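Long-range contact in DUF5618 domain-containing protein (Dyadobacter fermentans, PDB 3MFN), which is of unknown function, an uncharacterised, mostly helical protein that assembles as a pair of identical subunits: residues 106-120 against 134-148. Sequence-based numbering, arbitrary orientation.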
ATOM      1  N   ASP A 106       6.740 -21.120  -4.901  1.00 43.34           N
ATOM      2  CA  ASP A 106       5.466 -21.081  -4.157  1.00 43.47           C
ATOM      3  C   ASP A 106       4.765 -19.730  -4.264  1.00 42.35           C
ATOM      4  O   ASP A 106       5.331 -18.685  -3.913  1.00 42.60           O
ATOM      5  CB  ASP A 106       5.687 -21.448  -2.662  1.00 44.09           C
ATOM      6  CG  ASP A 106       4.429 -21.294  -1.809  1.00 46.08           C
ATOM      7  OD1 ASP A 106       4.566 -21.161  -0.569  1.00 46.06           O
ATOM      8  OD2 ASP A 106       3.306 -21.326  -2.373  1.00 51.04           O
ATOM      9  N   LYS A 107       3.507 -19.765  -4.692  1.00 40.71           N
ATOM     10  CA  LYS A 107       2.852 -18.593  -5.266  1.00 39.44           C
ATOM     11  C   LYS A 107       2.292 -17.665  -4.178  1.00 37.56           C
ATOM     12  O   LYS A 107       2.222 -16.430  -4.354  1.00 35.07           O
ATOM     13  CB  LYS A 107       1.758 -19.071  -6.222  1.00 40.46           C
ATOM     14  CG  LYS A 107       0.810 -17.992  -6.765  1.00 43.31           C
ATOM     15  CD  LYS A 107      -0.659 -18.502  -6.817  1.00 44.86           C
ATOM     16  CE  LYS A 107      -1.168 -18.677  -8.231  1.00 46.49           C
ATOM     17  NZ  LYS A 107      -2.647 -18.990  -8.199  1.00 46.55           N
ATOM     18  N   LYS A 108       1.870 -18.271  -3.069  1.00 35.10           N
ATOM     19  CA  LYS A 108       1.405 -17.511  -1.946  1.00 34.46           C
ATOM     20  C   LYS A 108       2.543 -16.626  -1.487  1.00 32.28           C
ATOM     21  O   LYS A 108       2.316 -15.485  -1.126  1.00 31.71           O
ATOM     22  CB  LYS A 108       0.954 -18.395  -0.784  1.00 35.41           C
ATOM     23  CG  LYS A 108      -0.119 -17.679   0.099  1.00 39.87           C
ATOM     24  CD  LYS A 108      -0.109 -18.076   1.596  1.00 42.37           C
ATOM     25  CE  LYS A 108      -1.337 -17.508   2.371  1.00 45.07           C
ATOM     26  NZ  LYS A 108      -1.405 -15.984   2.328  1.00 45.08           N
ATOM     27  N   ILE A 109       3.768 -17.164  -1.519  1.00 30.05           N
ATOM     28  CA  ILE A 109       4.907 -16.472  -0.968  1.00 28.67           C
ATOM     29  C   ILE A 109       5.344 -15.416  -1.961  1.00 26.22           C
ATOM     30  O   ILE A 109       5.767 -14.346  -1.550  1.00 25.46           O
ATOM     31  CB  ILE A 109       6.033 -17.418  -0.512  1.00 28.63           C
ATOM     32  CG1 ILE A 109       5.540 -18.263   0.683  1.00 32.35           C
ATOM     33  CG2 ILE A 109       7.252 -16.670   0.053  1.00 27.51           C
ATOM     34  CD1 ILE A 109       5.398 -17.451   2.008  1.00 33.72           C
ATOM     35  N   LEU A 110       5.217 -15.706  -3.251  1.00 24.17           N
ATOM     36  CA  LEU A 110       5.400 -14.704  -4.292  1.00 22.61           C
ATOM     37  C   LEU A 110       4.506 -13.501  -4.052  1.00 21.72           C
ATOM     38  O   LEU A 110       5.011 -12.367  -3.943  1.00 21.38           O
ATOM     39  CB  LEU A 110       5.157 -15.262  -5.692  1.00 22.93           C
ATOM     40  CG  LEU A 110       5.193 -14.280  -6.887  1.00 23.39           C
ATOM     41  CD1 LEU A 110       6.525 -13.582  -6.967  1.00 25.59           C
ATOM     42  CD2 LEU A 110       4.853 -15.032  -8.310  1.00 23.05           C
ATOM     43  N   ASN A 111       3.203 -13.730  -3.926  1.00 21.00           N
ATOM     44  CA  ASN A 111       2.262 -12.632  -3.759  1.00 20.70           C
ATOM     45  C   ASN A 111       2.579 -11.870  -2.487  1.00 20.45           C
ATOM     46  O   ASN A 111       2.522 -10.655  -2.479  1.00 20.04           O
ATOM     47  CB  ASN A 111       0.805 -13.115  -3.710  1.00 20.36           C
ATOM     48  CG  ASN A 111       0.294 -13.601  -5.057  1.00 23.78           C
ATOM     49  OD1 ASN A 111       0.809 -13.237  -6.084  1.00 22.35           O
ATOM     50  ND2 ASN A 111      -0.711 -14.440  -5.032  1.00 23.15           N
ATOM     51  N   THR A 112       2.916 -12.599  -1.416  1.00 20.89           N
ATOM     52  CA  THR A 112       3.288 -11.988  -0.164  1.00 20.71           C
ATOM     53  C   THR A 112       4.491 -11.045  -0.350  1.00 22.40           C
ATOM     54  O   THR A 112       4.496  -9.914   0.181  1.00 20.64           O
ATOM     55  CB  THR A 112       3.579 -13.072   0.944  1.00 22.10           C
ATOM     56  OG1 THR A 112       2.416 -13.867   1.149  1.00 21.83           O
ATOM     57  CG2 THR A 112       4.029 -12.471   2.297  1.00 16.66           C
ATOM     58  N   PHE A 113       5.521 -11.510  -1.062  1.00 21.08           N
ATOM     59  CA  PHE A 113       6.679 -10.685  -1.286  1.00 20.71           C
ATOM     60  C   PHE A 113       6.327  -9.454  -2.128  1.00 20.41           C
ATOM     61  O   PHE A 113       6.876  -8.347  -1.886  1.00 20.00           O
ATOM     62  CB  PHE A 113       7.822 -11.498  -2.005  1.00 19.64           C
ATOM     63  CG  PHE A 113       8.970 -10.656  -2.407  1.00 21.08           C
ATOM     64  CD1 PHE A 113       9.859 -10.177  -1.444  1.00 21.44           C
ATOM     65  CD2 PHE A 113       9.117 -10.238  -3.694  1.00 21.07           C
ATOM     66  CE1 PHE A 113      10.880  -9.377  -1.799  1.00 22.15           C
ATOM     67  CE2 PHE A 113      10.149  -9.418  -4.044  1.00 22.45           C
ATOM     68  CZ  PHE A 113      11.020  -8.976  -3.109  1.00 21.33           C
ATOM     69  N   VAL A 114       5.451  -9.607  -3.116  1.00 20.13           N
ATOM     70  CA  VAL A 114       5.119  -8.461  -3.994  1.00 19.53           C
ATOM     71  C   VAL A 114       4.461  -7.341  -3.150  1.00 18.86           C
ATOM     72  O   VAL A 114       4.725  -6.116  -3.340  1.00 19.15           O
ATOM     73  CB  VAL A 114       4.223  -8.893  -5.207  1.00 21.61           C
ATOM     74  CG1 VAL A 114       3.750  -7.636  -6.058  1.00 21.32           C
ATOM     75  CG2 VAL A 114       5.012  -9.850  -6.131  1.00 20.03           C
ATOM     76  N   SER A 115       3.628  -7.765  -2.217  1.00 17.67           N
ATOM     77  CA  SER A 115       2.969  -6.873  -1.313  1.00 19.35           C
ATOM     78  C   SER A 115       3.989  -6.195  -0.402  1.00 20.73           C
ATOM     79  O   SER A 115       3.922  -4.982  -0.225  1.00 21.59           O
ATOM     80  CB  SER A 115       1.903  -7.632  -0.520  1.00 20.10           C
ATOM     81  OG  SER A 115       0.987  -6.755   0.067  1.00 20.12           O
ATOM     82  N   VAL A 116       4.933  -6.965   0.166  1.00 19.12           N
ATOM     83  CA  VAL A 116       6.074  -6.347   0.850  1.00 19.40           C
ATOM     84  C   VAL A 116       6.799  -5.281   0.032  1.00 19.88           C
ATOM     85  O   VAL A 116       7.067  -4.162   0.525  1.00 21.30           O
ATOM     86  CB  VAL A 116       7.044  -7.410   1.276  1.00 20.46           C
ATOM     87  CG1 VAL A 116       8.359  -6.795   1.758  1.00 21.91           C
ATOM     88  CG2 VAL A 116       6.429  -8.286   2.339  1.00 20.09           C
ATOM     89  N   TYR A 117       7.110  -5.614  -1.223  1.00 19.08           N
ATOM     90  CA  TYR A 117       7.724  -4.696  -2.153  1.00 19.26           C
ATOM     91  C   TYR A 117       6.889  -3.448  -2.349  1.00 18.82           C
ATOM     92  O   TYR A 117       7.395  -2.322  -2.186  1.00 18.74           O
ATOM     93  CB  TYR A 117       8.011  -5.398  -3.456  1.00 18.68           C
ATOM     94  CG  TYR A 117       8.401  -4.497  -4.610  1.00 21.19           C
ATOM     95  CD1 TYR A 117       9.705  -4.050  -4.782  1.00 25.01           C
ATOM     96  CD2 TYR A 117       7.484  -4.159  -5.562  1.00 22.35           C
ATOM     97  CE1 TYR A 117      10.029  -3.238  -5.872  1.00 28.18           C
ATOM     98  CE2 TYR A 117       7.795  -3.357  -6.610  1.00 28.83           C
ATOM     99  CZ  TYR A 117       9.042  -2.917  -6.770  1.00 29.10           C
ATOM    100  OH  TYR A 117       9.249  -2.129  -7.839  1.00 34.86           O
ATOM    101  N   GLU A 118       5.583  -3.630  -2.555  1.00 18.20           N
ATOM    102  CA  GLU A 118       4.682  -2.500  -2.726  1.00 17.83           C
ATOM    103  C   GLU A 118       4.653  -1.624  -1.479  1.00 17.67           C
ATOM    104  O   GLU A 118       4.817  -0.415  -1.587  1.00 16.09           O
ATOM    105  CB  GLU A 118       3.255  -2.935  -3.060  1.00 18.19           C
ATOM    106  CG  GLU A 118       3.142  -3.618  -4.434  1.00 16.45           C
ATOM    107  CD  GLU A 118       3.315  -2.700  -5.573  1.00 18.87           C
ATOM    108  OE1 GLU A 118       2.963  -1.512  -5.492  1.00 20.49           O
ATOM    109  OE2 GLU A 118       3.746  -3.184  -6.621  1.00 21.33           O
ATOM    110  N   GLN A 119       4.439  -2.243  -0.332  1.00 16.45           N
ATOM    111  CA  GLN A 119       4.187  -1.501   0.874  1.00 17.64           C
ATOM    112  C   GLN A 119       5.418  -0.936   1.524  1.00 17.84           C
ATOM    113  O   GLN A 119       5.376   0.187   2.064  1.00 17.67           O
ATOM    114  CB  GLN A 119       3.415  -2.356   1.892  1.00 17.65           C
ATOM    115  CG  GLN A 119       1.945  -2.775   1.482  1.00 17.45           C
ATOM    116  CD  GLN A 119       1.139  -1.660   0.931  1.00 16.22           C
ATOM    117  OE1 GLN A 119       1.244  -0.539   1.403  1.00 17.31           O
ATOM    118  NE2 GLN A 119       0.361  -1.931  -0.143  1.00 16.80           N
ATOM    119  N   LEU A 120       6.491  -1.730   1.572  1.00 17.37           N
ATOM    120  CA  LEU A 120       7.685  -1.289   2.291  1.00 18.09           C
ATOM    121  C   LEU A 120       8.659  -0.572   1.394  1.00 18.18           C
ATOM    122  O   LEU A 120       9.236   0.458   1.780  1.00 15.98           O
ATOM    123  CB  LEU A 120       8.363  -2.434   3.010  1.00 18.17           C
ATOM    124  CG  LEU A 120       7.894  -3.042   4.338  1.00 23.18           C
ATOM    125  CD1 LEU A 120       6.408  -2.973   4.668  1.00 23.78           C
ATOM    126  CD2 LEU A 120       8.455  -4.460   4.523  1.00 22.91           C
ATOM    127  N   VAL A 134      -1.883   0.133   7.747  1.00 19.51           N
ATOM    128  CA  VAL A 134      -1.346  -0.510   6.526  1.00 18.60           C
ATOM    129  C   VAL A 134       0.135  -0.947   6.751  1.00 19.16           C
ATOM    130  O   VAL A 134       0.531  -2.055   6.414  1.00 20.65           O
ATOM    131  CB  VAL A 134      -1.440   0.433   5.342  1.00 19.59           C
ATOM    132  CG1 VAL A 134      -0.845  -0.213   4.054  1.00 16.76           C
ATOM    133  CG2 VAL A 134      -2.882   0.819   5.111  1.00 15.87           C
ATOM    134  N   VAL A 135       0.932  -0.078   7.349  1.00 19.52           N
ATOM    135  CA  VAL A 135       2.328  -0.411   7.705  1.00 19.64           C
ATOM    136  C   VAL A 135       2.405  -1.713   8.512  1.00 21.04           C
ATOM    137  O   VAL A 135       3.202  -2.610   8.201  1.00 21.71           O
ATOM    138  CB  VAL A 135       3.009   0.753   8.489  1.00 20.11           C
ATOM    139  CG1 VAL A 135       4.402   0.293   9.092  1.00 18.38           C
ATOM    140  CG2 VAL A 135       3.180   2.067   7.587  1.00 15.61           C
ATOM    141  N   LYS A 136       1.523  -1.845   9.506  1.00 21.36           N
ATOM    142  CA  LYS A 136       1.444  -3.079  10.287  0.60 21.97           C
ATOM    143  C   LYS A 136       1.253  -4.303   9.438  1.00 20.98           C
ATOM    144  O   LYS A 136       1.910  -5.306   9.622  1.00 20.79           O
ATOM    145  CB  LYS A 136       0.317  -3.027  11.337  0.60 22.49           C
ATOM    146  CG  LYS A 136       0.797  -2.678  12.681  0.60 24.81           C
ATOM    147  CD  LYS A 136      -0.355  -2.522  13.724  0.60 29.34           C
ATOM    148  CE  LYS A 136      -0.605  -1.061  14.108  0.60 29.79           C
ATOM    149  NZ  LYS A 136       0.607  -0.451  14.700  0.60 28.92           N
ATOM    150  N   LEU A 137       0.328  -4.255   8.500  1.00 21.82           N
ATOM    151  CA  LEU A 137       0.152  -5.392   7.601  1.00 20.09           C
ATOM    152  C   LEU A 137       1.409  -5.625   6.770  1.00 20.61           C
ATOM    153  O   LEU A 137       1.821  -6.756   6.503  1.00 22.26           O
ATOM    154  CB  LEU A 137      -1.034  -5.165   6.660  1.00 20.71           C
ATOM    155  CG  LEU A 137      -2.426  -4.927   7.237  1.00 21.82           C
ATOM    156  CD1 LEU A 137      -3.469  -4.717   6.081  1.00 19.57           C
ATOM    157  CD2 LEU A 137      -2.912  -6.042   8.163  1.00 23.29           C
ATOM    158  N   GLY A 138       2.023  -4.559   6.314  1.00 20.44           N
ATOM    159  CA  GLY A 138       3.240  -4.705   5.521  1.00 20.51           C
ATOM    160  C   GLY A 138       4.312  -5.456   6.308  1.00 21.07           C
ATOM    161  O   GLY A 138       4.994  -6.372   5.781  1.00 20.11           O
ATOM    162  N   PHE A 139       4.481  -5.040   7.564  1.00 21.26           N
ATOM    163  CA  PHE A 139       5.395  -5.716   8.481  1.00 21.77           C
ATOM    164  C   PHE A 139       5.020  -7.148   8.791  1.00 23.01           C
ATOM    165  O   PHE A 139       5.916  -7.970   8.886  1.00 24.84           O
ATOM    166  CB  PHE A 139       5.530  -4.929   9.784  1.00 23.00           C
ATOM    167  CG  PHE A 139       6.276  -3.644   9.651  1.00 22.82           C
ATOM    168  CD1 PHE A 139       6.988  -3.324   8.519  1.00 31.59           C
ATOM    169  CD2 PHE A 139       6.306  -2.761  10.683  1.00 30.01           C
ATOM    170  CE1 PHE A 139       7.744  -2.151   8.457  1.00 32.51           C
ATOM    171  CE2 PHE A 139       7.073  -1.585  10.612  1.00 32.06           C
ATOM    172  CZ  PHE A 139       7.813  -1.319   9.530  1.00 30.45           C
ATOM    173  N   GLN A 140       3.726  -7.483   8.898  1.00 23.20           N
ATOM    174  CA  GLN A 140       3.308  -8.886   9.041  0.70 24.07           C
ATOM    175  C   GLN A 140       3.717  -9.695   7.817  1.00 22.43           C
ATOM    176  O   GLN A 140       4.156 -10.801   7.954  1.00 21.15           O
ATOM    177  CB  GLN A 140       1.781  -9.047   9.262  0.70 24.97           C
ATOM    178  CG  GLN A 140       1.263  -8.584  10.672  0.70 28.60           C
ATOM    179  CD  GLN A 140      -0.196  -8.091  10.676  0.70 31.45           C
ATOM    180  OE1 GLN A 140      -0.553  -7.175  11.431  0.70 34.63           O
ATOM    181  NE2 GLN A 140      -1.030  -8.698   9.860  0.70 34.20           N
ATOM    182  N   ARG A 141       3.565  -9.122   6.616  1.00 23.32           N
ATOM    183  CA  ARG A 141       3.925  -9.827   5.356  1.00 21.84           C
ATOM    184  C   ARG A 141       5.436 -10.111   5.327  1.00 21.80           C
ATOM    185  O   ARG A 141       5.861 -11.212   4.972  1.00 22.51           O
ATOM    186  CB  ARG A 141       3.542  -9.028   4.126  1.00 22.58           C
ATOM    187  CG  ARG A 141       2.080  -8.671   4.042  1.00 23.72           C
ATOM    188  CD  ARG A 141       1.201  -9.828   3.736  1.00 24.88           C
ATOM    189  NE  ARG A 141      -0.173  -9.345   3.674  1.00 26.38           N
ATOM    190  CZ  ARG A 141      -1.034  -9.398   4.689  1.00 28.16           C
ATOM    191  NH1 ARG A 141      -0.666  -9.869   5.879  1.00 28.72           N
ATOM    192  NH2 ARG A 141      -2.258  -8.939   4.531  1.00 25.79           N
ATOM    193  N   ALA A 142       6.213  -9.139   5.773  1.00 21.60           N
ATOM    194  CA  ALA A 142       7.674  -9.222   5.899  1.00 22.13           C
ATOM    195  C   ALA A 142       8.072 -10.339   6.868  1.00 22.93           C
ATOM    196  O   ALA A 142       8.925 -11.119   6.535  1.00 22.67           O
ATOM    197  CB  ALA A 142       8.229  -7.927   6.380  1.00 21.62           C
ATOM    198  N   GLU A 143       7.456 -10.442   8.051  1.00 24.09           N
ATOM    199  CA  GLU A 143       7.772 -11.532   8.960  0.60 24.62           C
ATOM    200  C   GLU A 143       7.373 -12.885   8.367  1.00 24.26           C
ATOM    201  O   GLU A 143       8.011 -13.887   8.611  1.00 24.39           O
ATOM    202  CB  GLU A 143       7.100 -11.325  10.327  0.60 25.72           C
ATOM    203  CG  GLU A 143       7.451 -12.385  11.353  0.60 27.29           C
ATOM    204  CD  GLU A 143       8.819 -12.147  12.041  0.60 31.57           C
ATOM    205  OE1 GLU A 143       9.466 -11.095  11.810  0.60 33.67           O
ATOM    206  OE2 GLU A 143       9.212 -12.997  12.875  0.60 33.00           O
ATOM    207  N   ILE A 144       6.311 -12.905   7.557  1.00 24.82           N
ATOM    208  CA  ILE A 144       5.918 -14.117   6.863  1.00 23.80           C
ATOM    209  C   ILE A 144       7.011 -14.611   5.952  1.00 23.34           C
ATOM    210  O   ILE A 144       7.320 -15.810   5.908  1.00 23.56           O
ATOM    211  CB  ILE A 144       4.588 -13.972   6.072  1.00 24.72           C
ATOM    212  CG1 ILE A 144       3.382 -14.002   7.016  1.00 26.69           C
ATOM    213  CG2 ILE A 144       4.425 -15.133   5.091  1.00 22.95           C
ATOM    214  CD1 ILE A 144       2.020 -13.598   6.301  1.00 29.44           C
ATOM    215  N   ILE A 145       7.623 -13.691   5.238  1.00 23.53           N
ATOM    216  CA  ILE A 145       8.686 -14.048   4.305  1.00 23.77           C
ATOM    217  C   ILE A 145       9.930 -14.495   5.064  1.00 23.16           C
ATOM    218  O   ILE A 145      10.603 -15.446   4.675  1.00 22.85           O
ATOM    219  CB  ILE A 145       9.103 -12.861   3.376  1.00 23.91           C
ATOM    220  CG1 ILE A 145       7.950 -12.431   2.469  1.00 24.19           C
ATOM    221  CG2 ILE A 145      10.304 -13.278   2.537  1.00 24.20           C
ATOM    222  CD1 ILE A 145       7.430 -13.577   1.545  1.00 21.37           C
ATOM    223  N   ILE A 146      10.254 -13.815   6.158  1.00 23.41           N
ATOM    224  CA  ILE A 146      11.452 -14.211   6.911  1.00 22.28           C
ATOM    225  C   ILE A 146      11.242 -15.598   7.524  1.00 22.69           C
ATOM    226  O   ILE A 146      12.159 -16.412   7.503  1.00 21.73           O
ATOM    227  CB  ILE A 146      11.837 -13.188   7.960  1.00 23.37           C
ATOM    228  CG1 ILE A 146      12.263 -11.897   7.257  1.00 22.24           C
ATOM    229  CG2 ILE A 146      12.934 -13.809   8.853  1.00 20.71           C
ATOM    230  CD1 ILE A 146      12.365 -10.632   8.083  1.00 24.39           C
ATOM    231  N   ASP A 147      10.047 -15.882   8.030  1.00 22.83           N
ATOM    232  CA  ASP A 147       9.772 -17.194   8.612  1.00 24.32           C
ATOM    233  C   ASP A 147       9.797 -18.263   7.539  1.00 24.05           C
ATOM    234  O   ASP A 147      10.252 -19.375   7.783  1.00 25.16           O
ATOM    235  CB  ASP A 147       8.398 -17.251   9.278  1.00 25.27           C
ATOM    236  CG  ASP A 147       8.293 -16.395  10.524  1.00 29.61           C
ATOM    237  OD1 ASP A 147       9.311 -15.845  11.061  1.00 35.57           O
ATOM    238  OD2 ASP A 147       7.135 -16.266  10.981  1.00 36.39           O
ATOM    239  N   TRP A 148       9.312 -17.942   6.347  1.00 24.05           N
ATOM    240  CA  TRP A 148       9.357 -18.910   5.251  1.00 23.22           C
ATOM    241  C   TRP A 148      10.815 -19.329   4.968  1.00 22.70           C
ATOM    242  O   TRP A 148      11.132 -20.526   4.840  1.00 22.39           O
ATOM    243  CB  TRP A 148       8.704 -18.299   4.004  1.00 24.21           C
ATOM    244  CG  TRP A 148       8.760 -19.170   2.809  1.00 24.06           C
ATOM    245  CD1 TRP A 148       7.883 -20.162   2.476  1.00 27.57           C
ATOM    246  CD2 TRP A 148       9.721 -19.118   1.744  1.00 25.76           C
ATOM    247  NE1 TRP A 148       8.233 -20.719   1.259  1.00 24.87           N
ATOM    248  CE2 TRP A 148       9.351 -20.093   0.793  1.00 23.90           C
ATOM    249  CE3 TRP A 148      10.832 -18.302   1.472  1.00 27.29           C
ATOM    250  CZ2 TRP A 148      10.086 -20.327  -0.370  1.00 24.50           C
ATOM    251  CZ3 TRP A 148      11.565 -18.534   0.297  1.00 25.05           C
ATOM    252  CH2 TRP A 148      11.184 -19.549  -0.602  1.00 23.15           C
TER
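The carbonyl oxygen K108 O is gripped twice by T112, whose backbone N and side-chain OG1 reach it from opposite faces of the carbonyl plane, T112 OG1 lying 2.8 Å from K108 O. With OG1 committed to its own helix, CG2 stands anti to the backbone N (chi1 -60° for OG1) and meets the other helix, 3.5 Å from R141 O. The two helices, 107-126 and 132-153, form an antiparallel hairpin within a mostly helical fold; the segments cross at -137° with axes 8.8 Å apart, and the hairpin illustrates how a glycine lets two helices approach closely, since a CB at G138 would come too near L120 CD1. At one end, G138 has no side chain, which lets L120 CD1 settle 3.7 Å from G138 CA, while L120 CD2 lies against A142 CB. V116 follows, resting CG2 on R141 CB and close to the A142 backbone N. The guanidinium of R141 leaves this interface for the second subunit, forming salt bridges with D131 and E133 there; S115 OG also bonds to that D131. In the middle, I145 sends CD1 past T112 to I109, and the 3.4 Å between I145 CD1 and I109 CG2 is tighter than usual van der Waals contact. W148 ends the row of contacts, its CG anti to the backbone N (chi1 177°), which brings one face of the indole against I109; L102 and Y84 of the same chain also meet this side chain. Replacing W148 by an alanine is likely to leave I109 CG1 and CG2 without the ring face they pack on and to open a gap between the helices. I109 CG1 makes a CH-pi contact over the indole face, 3.8 Å from the centroid of the five-membered ring of W148.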